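Uncharacterized protein BF1531 (Bacteroides fragilis, PDB 3SLR) is of unknown function, possibly an ester hydrolase, and joins an FkbH-type N-terminal domain of the SGNH hydrolase clan to a magnesium-binding, HAD-like phosphatase domain. Local coordinates at residues Ile196-Ser199 with Leu200-Pro204; Lys103-Asp106 with Asp107-Phe111. All coordinates share one frame; numbering follows the deposited sequence.

Interaction 1: residues Ile196-Ser199 with Leu200-Pro204; sequences IILS and LDALP
Ser199 meets Ala202 and Leu203 in an ST motif at the entry to helix 203-217, where both the hydroxyl and the carbonyl of one serine accept N-H groups from the turn that follows. Among the backbone bonds, Ser199 O is the focus: it accepts Leu203 N at 3.0 Å, with the donor approaching nearly along the C=O axis (165° at the oxygen). Ala202 N lies equally near Ser199 O, 3.0 Å, but its N-H points poorly and the bond is weak. The side chain adds a third bond, from Ala202 N to Ser199 OG at 3.2 Å, so that one amide hydrogen is shared between the two serine oxygens. A chi1 of 69° sets OG between the backbone N and the carbonyl carbon of its own residue and turns it back towards the turn. OG is also hydrogen-bonded to Phe184 O, and the Ser199 backbone bonds to Met185, which ties the start of the turn to the end of helix 182-185.

Apolar contacts accompany this polar core. Leu198 runs alongside the turn from the loop, its CB 4.4 Å from Ala202 CB and its CD1 4.2 Å from Leu203 CD2. On its other contacts Leu198 rests on Phe83 at the end of strand 79-83, while Leu203 packs on Leu35 and Leu36 of helix 34-46; the turn is thereby bedded against the parallel sheet and its flanking helix. Leu203 CG sits off the front of the bonded carbonyl, 3.6 Å from Ser199 O. The methyl of Ala202, on the residue that gives the shared N-H, touches the serine hydroxyl, with Ala202 CB 3.3 Å from Ser199 OG.

Interaction 2: residues Lys103-Asp106 with Asp107-Phe111; sequences KLAD and DRLDF
Ala105 O takes the amide of Leu109 in a short, fairly straight bond, 2.8 Å to Leu109 N with 163° at the hydrogen, within the first turns of the alpha-helix 104-118. The same i to i+4 ladder carries Lys103, which occupies the N-cap position: its O receives Asp107 N at 2.9 Å. Leu104 O and Asp106 O continue the series with Arg108 N and Asp110 N.

Side chains of the second turn lean back towards these carbonyl oxygens. In Leu109 a chi1 of -70° places CG beside the backbone N, bringing it to 3.2 Å from Ala105 O, and CD1 comes loosely alongside the Ala105 methyl. Beyond the helix this leucine packs on Leu154, Glu157 and Ile161 of helix 147-164.

Charged side chains reach to the neighbouring helices 147-164 and 86-94 on two flanks. Asp106 points its OD1 to Lys153 of helix 147-164 in a salt bridge, and Gln150 OE1 of that helix accepts Ala105 N, an amide in the opening turn; together they pin the start of helix 104-118 to its neighbour. Arg108, bent along its chain, lies against Leu89 and Lys92 of helix 86-94 and gives NH1 to Tyr128 OH. The exposed Asp107 stands close to the N-terminal end, where the helix dipole would probably favour its negative charge. Lys103 NZ, on a chain that extends away, is 6.7 Å from Asp107 OD1, too far for a salt bridge. The carboxylate instead lies beside the Lys103 carbonyl, two acceptors not bonded to one another, with Asp107 CG 3.2 Å from Lys103 O. Asp107 OD2 also meets Lys103 CB at 3.8 Å.

In the fold
Both contacts are local and belong to the FkbH-type N-terminal domain, built on a five-stranded parallel sheet. Interaction 2 comes first along the chain, opening helix 104-118, which leads into strand 122-126 of that sheet; interaction 1 lies where the chain enters helix 203-217, after which it runs on to strand 224-227 of the separate four-stranded sheet. Their centres are 27 Å apart and their nearest atoms about 12 Å, so they do not touch. Interaction 1 lies deeper in the molecule, its centre 16 Å from the centre of the chain against 26 Å for interaction 2. Neither forms part of the magnesium site of Asp228, Asp230 and Asp336 in the phosphatase domain.

Interaction 1: residues Ile196-Ser199 with Leu200-Pro204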
loop_
_atom_site.group_PDB
_atom_site.type_symbol
_atom_site.label_atom_id
_atom_site.label_comp_id
_atom_site.label_asym_id
_atom_site.label_seq_id
_atom_site.Cartn_x
_atom_site.Cartn_y
_atom_site.Cartn_z
ATOM N N ILE A 196 -6.137 -17.888 -13.885
ATOM C CA ILE A 196 -5.916 -16.558 -13.321
ATOM C C ILE A 196 -6.565 -16.484 -11.940
ATOM O O ILE A 196 -7.759 -16.734 -11.804
ATOM C CB ILE A 196 -6.490 -15.454 -14.225
ATOM C CG1 ILE A 196 -5.847 -15.519 -15.613
ATOM C CG2 ILE A 196 -6.273 -14.070 -13.597
ATOM C CD1 ILE A 196 -6.389 -14.487 -16.586
ATOM N N ILE A 197 -5.772 -16.137 -10.926
ATOM C CA ILE A 197 -6.202 -16.254 -9.533
ATOM C C ILE A 197 -6.700 -14.938 -8.956
ATOM O O ILE A 197 -7.353 -14.920 -7.915
ATOM C CB ILE A 197 -5.067 -16.828 -8.632
ATOM C CG1 ILE A 197 -5.651 -17.456 -7.358
ATOM C CG2 ILE A 197 -4.024 -15.774 -8.311
ATOM C CD1 ILE A 197 -6.072 -18.891 -7.563
ATOM N N LEU A 198 -6.395 -13.833 -9.628
ATOM C CA LEU A 198 -6.884 -12.528 -9.188
ATOM C C LEU A 198 -8.034 -12.057 -10.071
ATOM O O LEU A 198 -7.993 -12.213 -11.287
ATOM C CB LEU A 198 -5.759 -11.486 -9.227
ATOM C CG LEU A 198 -4.601 -11.698 -8.245
ATOM C CD1 LEU A 198 -3.426 -10.781 -8.591
ATOM C CD2 LEU A 198 -5.062 -11.467 -6.821
ATOM N N SER A 199 -9.057 -11.468 -9.459
ATOM C CA SER A 199 -10.185 -10.942 -10.224
ATOM C C SER A 199 -9.781 -9.692 -11.008
ATOM O O SER A 199 -8.774 -9.046 -10.711
ATOM C CB SER A 199 -11.358 -10.620 -9.299
ATOM O OG SER A 199 -11.026 -9.512 -8.479
ATOM N N LEU A 200 -10.586 -9.345 -12.004
ATOM C CA LEU A 200 -10.306 -8.195 -12.854
ATOM C C LEU A 200 -10.160 -6.922 -12.038
ATOM O O LEU A 200 -9.320 -6.064 -12.343
ATOM C CB LEU A 200 -11.413 -8.021 -13.898
ATOM C CG LEU A 200 -11.267 -6.842 -14.865
ATOM C CD1 LEU A 200 -9.933 -6.896 -15.584
ATOM C CD2 LEU A 200 -12.417 -6.826 -15.870
ATOM N N ASP A 201 -10.974 -6.796 -10.994
ATOM C CA ASP A 201 -10.962 -5.583 -10.191
ATOM C C ASP A 201 -9.862 -5.600 -9.139
ATOM O O ASP A 201 -9.470 -4.554 -8.625
ATOM C CB ASP A 201 -12.334 -5.340 -9.576
ATOM C CG ASP A 201 -13.374 -4.993 -10.619
ATOM O OD1 ASP A 201 -13.088 -4.129 -11.478
ATOM O OD2 ASP A 201 -14.465 -5.596 -10.595
ATOM N N ALA A 202 -9.347 -6.786 -8.841
ATOM C CA ALA A 202 -8.232 -6.914 -7.912
ATOM C C ALA A 202 -6.905 -6.602 -8.584
ATOM O O ALA A 202 -5.967 -6.143 -7.930
ATOM C CB ALA A 202 -8.195 -8.306 -7.315
ATOM N N LEU A 203 -6.817 -6.868 -9.884
ATOM C CA LEU A 203 -5.554 -6.714 -10.608
ATOM C C LEU A 203 -4.892 -5.337 -10.447
ATOM O O LEU A 203 -3.713 -5.264 -10.117
ATOM C CB LEU A 203 -5.703 -7.083 -12.092
ATOM C CG LEU A 203 -5.675 -8.569 -12.454
ATOM C CD1 LEU A 203 -6.261 -8.776 -13.845
ATOM C CD2 LEU A 203 -4.252 -9.124 -12.374
ATOM N N PRO A 204 -5.647 -4.242 -10.654
ATOM C CA PRO A 204 -5.034 -2.912 -10.510
ATOM C C PRO A 204 -4.657 -2.580 -9.070
ATOM O O PRO A 204 -3.782 -1.747 -8.853
ATOM C CB PRO A 204 -6.137 -1.951 -10.963
ATOM C CG PRO A 204 -7.185 -2.774 -11.582
ATOM C CD PRO A 204 -7.048 -4.171 -11.101
#

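Interaction 2: residues Lys103-Asp106 with Asp107-Phe111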
loop_
_atom_site.group_PDB
_atom_site.type_symbol
_atom_site.label_atom_id
_atom_site.label_comp_id
_atom_site.label_asym_id
_atom_site.label_seq_id
_atom_site.Cartn_x
_atom_site.Cartn_y
_atom_site.Cartn_z
ATOM N N LYS A 103 5.913 -29.737 7.668
ATOM C CA LYS A 103 7.082 -29.069 7.110
ATOM C C LYS A 103 6.707 -28.074 6.015
ATOM O O LYS A 103 7.586 -27.556 5.331
ATOM C CB LYS A 103 8.057 -30.102 6.526
ATOM C CG LYS A 103 8.714 -30.998 7.566
ATOM C CD LYS A 103 9.576 -32.064 6.918
ATOM C CE LYS A 103 10.164 -33.005 7.964
ATOM N NZ LYS A 103 10.619 -34.297 7.363
ATOM N N LEU A 104 5.411 -27.818 5.836
ATOM C CA LEU A 104 4.956 -26.953 4.739
ATOM C C LEU A 104 5.609 -25.576 4.817
ATOM O O LEU A 104 6.271 -25.127 3.883
ATOM C CB LEU A 104 3.431 -26.792 4.760
ATOM C CG LEU A 104 2.833 -26.096 3.527
ATOM C CD1 LEU A 104 2.870 -27.023 2.324
ATOM C CD2 LEU A 104 1.415 -25.643 3.794
ATOM N N ALA A 105 5.409 -24.892 5.936
ATOM C CA ALA A 105 5.997 -23.572 6.108
ATOM C C ALA A 105 7.519 -23.610 6.031
ATOM O O ALA A 105 8.131 -22.803 5.328
ATOM C CB ALA A 105 5.544 -22.945 7.414
ATOM N N ASP A 106 8.129 -24.537 6.768
ATOM C CA ASP A 106 9.592 -24.632 6.799
ATOM C C ASP A 106 10.197 -24.803 5.404
ATOM O O ASP A 106 11.179 -24.149 5.067
ATOM C CB ASP A 106 10.049 -25.779 7.702
ATOM C CG ASP A 106 9.833 -25.489 9.181
ATOM O OD1 ASP A 106 9.804 -24.300 9.563
ATOM O OD2 ASP A 106 9.708 -26.461 9.960
ATOM N N ASP A 107 9.615 -25.679 4.598
ATOM C CA ASP A 107 10.141 -25.913 3.255
ATOM C C ASP A 107 10.043 -24.670 2.371
ATOM O O ASP A 107 10.974 -24.344 1.623
ATOM C CB ASP A 107 9.417 -27.083 2.580
ATOM C CG ASP A 107 9.776 -28.433 3.190
ATOM O OD1 ASP A 107 10.759 -28.518 3.962
ATOM O OD2 ASP A 107 9.077 -29.421 2.880
ATOM N N ARG A 108 8.901 -23.992 2.446
ATOM C CA ARG A 108 8.671 -22.796 1.648
ATOM C C ARG A 108 9.643 -21.720 2.118
ATOM O O ARG A 108 10.274 -21.038 1.299
ATOM C CB ARG A 108 7.208 -22.345 1.791
ATOM C CG ARG A 108 6.830 -21.073 1.022
ATOM C CD ARG A 108 7.219 -21.135 -0.460
ATOM N NE ARG A 108 6.785 -22.351 -1.175
ATOM C CZ ARG A 108 5.640 -22.478 -1.850
ATOM N NH1 ARG A 108 4.753 -21.492 -1.880
ATOM N NH2 ARG A 108 5.361 -23.612 -2.484
ATOM N N LEU A 109 9.802 -21.606 3.436
ATOM C CA LEU A 109 10.731 -20.630 4.007
ATOM C C LEU A 109 12.164 -20.921 3.563
ATOM O O LEU A 109 12.917 -20.006 3.265
ATOM C CB LEU A 109 10.632 -20.597 5.533
ATOM C CG LEU A 109 9.346 -19.995 6.105
ATOM C CD1 LEU A 109 9.205 -20.372 7.558
ATOM C CD2 LEU A 109 9.382 -18.472 5.948
ATOM N N ASP A 110 12.534 -22.197 3.504
ATOM C CA ASP A 110 13.849 -22.562 2.992
ATOM C C ASP A 110 14.034 -22.073 1.554
ATOM O O ASP A 110 15.099 -21.557 1.194
ATOM C CB ASP A 110 14.076 -24.079 3.070
ATOM C CG ASP A 110 14.373 -24.558 4.487
ATOM O OD1 ASP A 110 14.679 -23.714 5.359
ATOM O OD2 ASP A 110 14.312 -25.788 4.725
ATOM N N PHE A 111 13.008 -22.241 0.722
ATOM C CA PHE A 111 13.127 -21.797 -0.659
ATOM C C PHE A 111 13.287 -20.279 -0.716
ATOM O O PHE A 111 14.097 -19.751 -1.486
ATOM C CB PHE A 111 11.929 -22.204 -1.511
ATOM C CG PHE A 111 11.994 -21.637 -2.898
ATOM C CD1 PHE A 111 12.878 -22.166 -3.827
ATOM C CD2 PHE A 111 11.223 -20.546 -3.255
ATOM C CE1 PHE A 111 12.977 -21.626 -5.103
ATOM C CE2 PHE A 111 11.313 -19.996 -4.532
ATOM C CZ PHE A 111 12.194 -20.542 -5.459
#